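Local coordinates for alginate lyase, family PL7 (Zobellia galactanivorans, PDB 4BE3), which cleaves the brown-algal polysaccharide alginate by beta-elimination, acting exolytically on the chain, at the interface of chains A and B. Coordinates in Å, arbitrary orientation; residue numbers count along the deposited sequence, not the author numbering. Chains: chain A/B, Alginate lyase, family PL7.

The interface of chains A and B. Residues chain A 75, 77-78, 253; chain B 74-75, 253.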
loop_
_atom_site.group_PDB
_atom_site.type_symbol
_atom_site.label_atom_id
_atom_site.label_comp_id
_atom_site.label_asym_id
_atom_site.label_seq_id
_atom_site.Cartn_x
_atom_site.Cartn_y
_atom_site.Cartn_z
ATOM N N ILE A 75 4.510 3.995 -2.120
ATOM C CA ILE A 75 5.380 4.655 -3.107
ATOM C C ILE A 75 4.552 4.822 -4.381
ATOM O O ILE A 75 3.522 4.187 -4.643
ATOM C CB ILE A 75 6.675 3.839 -3.351
ATOM C CG1 ILE A 75 6.354 2.388 -3.929
ATOM C CG2 ILE A 75 7.451 3.700 -2.064
ATOM C CD1 ILE A 75 7.697 1.718 -4.414
ATOM N N GLU A 77 4.963 4.023 -7.406
ATOM C CA GLU A 77 4.792 2.866 -8.228
ATOM C C GLU A 77 3.676 1.986 -7.790
ATOM O O GLU A 77 3.120 1.250 -8.656
ATOM C CB GLU A 77 6.099 2.021 -8.127
ATOM C CG GLU A 77 7.291 2.710 -8.853
ATOM C CD GLU A 77 8.130 3.620 -7.959
ATOM O OE1 GLU A 77 7.669 4.242 -6.962
ATOM O OE2 GLU A 77 9.354 3.768 -8.288
ATOM N N THR A 78 3.404 1.896 -6.474
ATOM C CA THR A 78 2.316 0.984 -6.110
ATOM C C THR A 78 1.009 1.746 -6.038
ATOM O O THR A 78 -0.023 1.147 -6.076
ATOM C CB THR A 78 2.541 0.268 -4.726
ATOM O OG1 THR A 78 2.706 1.282 -3.737
ATOM C CG2 THR A 78 3.903 -0.454 -4.872
ATOM N N ILE A 253 8.597 7.118 -0.193
ATOM C CA ILE A 253 7.338 6.773 0.496
ATOM C C ILE A 253 6.485 8.020 0.754
ATOM O O ILE A 253 7.000 9.045 1.174
ATOM C CB ILE A 253 7.632 6.121 1.830
ATOM C CG1 ILE A 253 8.280 4.665 1.508
ATOM C CG2 ILE A 253 6.386 5.874 2.688
ATOM C CD1 ILE A 253 9.073 4.092 2.717
ATOM N N TRP B 74 3.115 -3.672 -2.415
ATOM C CA TRP B 74 3.684 -2.852 -1.339
ATOM C C TRP B 74 5.137 -3.186 -1.199
ATOM O O TRP B 74 5.533 -4.274 -1.594
ATOM C CB TRP B 74 2.941 -3.076 0.006
ATOM C CG TRP B 74 2.587 -4.531 0.278
ATOM C CD1 TRP B 74 1.504 -5.275 -0.224
ATOM C CD2 TRP B 74 3.390 -5.443 1.031
ATOM N NE1 TRP B 74 1.572 -6.590 0.288
ATOM C CE2 TRP B 74 2.691 -6.748 1.006
ATOM C CE3 TRP B 74 4.620 -5.342 1.734
ATOM C CZ2 TRP B 74 3.180 -7.891 1.696
ATOM C CZ3 TRP B 74 5.091 -6.521 2.434
ATOM C CH2 TRP B 74 4.416 -7.769 2.363
ATOM N N ILE B 75 5.930 -2.270 -0.639
ATOM C CA ILE B 75 7.294 -2.606 -0.335
ATOM C C ILE B 75 7.339 -2.952 1.166
ATOM O O ILE B 75 6.479 -2.588 1.946
ATOM C CB ILE B 75 8.249 -1.412 -0.700
ATOM C CG1 ILE B 75 7.897 -0.091 0.107
ATOM C CG2 ILE B 75 8.247 -1.187 -2.242
ATOM C CD1 ILE B 75 9.121 0.932 -0.075
ATOM N N ILE B 253 9.052 -4.221 -4.608
ATOM C CA ILE B 253 7.593 -4.299 -4.570
ATOM C C ILE B 253 7.182 -5.814 -4.436
ATOM O O ILE B 253 7.697 -6.639 -5.205
ATOM C CB ILE B 253 7.011 -3.692 -5.820
ATOM C CG1 ILE B 253 7.304 -2.161 -5.728
ATOM C CG2 ILE B 253 5.471 -3.863 -5.887
ATOM C CD1 ILE B 253 6.903 -1.473 -7.028
#
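A:Glu77 meets B:Ile253 through its CB, 3.7 Å from the isoleucine CD1, while its flat carboxylate leans away from chain B because the side chain bends at chi2 (92°). The other flat group, the indole of B:Trp74, is turned away from chain A and brings neither face nor edge to it; this residue only borders the patch, its backbone N 4.1 Å from A:Thr78 CG2. B:Ile253 is the most deeply buried residue here. Its side chain slides past that of A:Thr78 in the opposite direction, CD1 3.8 Å and CG2 3.9 Å from the threonine methyl CG2. That methyl faces chain B, while OG1 turns back to its own chain and donates a 3.2 Å hydrogen bond to A:Ile75 O. The hydroxyl approaches the carbonyl well bent from its axis (129°), and the bond probably steadies the loop and keeps the methyl facing chain B. The two copies of Ile75 cross obliquely in ordinary van der Waals contact: CD1 of A:Ile75 lies 3.7 Å from CG2 of B:Ile75, and the reverse pair, A:Ile75 CG2 and B:Ile75 CD1, 3.8 Å apart. Each holds CG1 between the backbone N and carbonyl carbon (chi1 61° in A:Ile75), which presents both branches to the twin. No polar bond crosses this small apolar patch, and the pairing may belong to the crystal only. Residues 75-78 lie in the loop leading to strand 80-90, and Ile253 immediately precedes strand 254-258, at the rim of the PL7 beta-jelly roll.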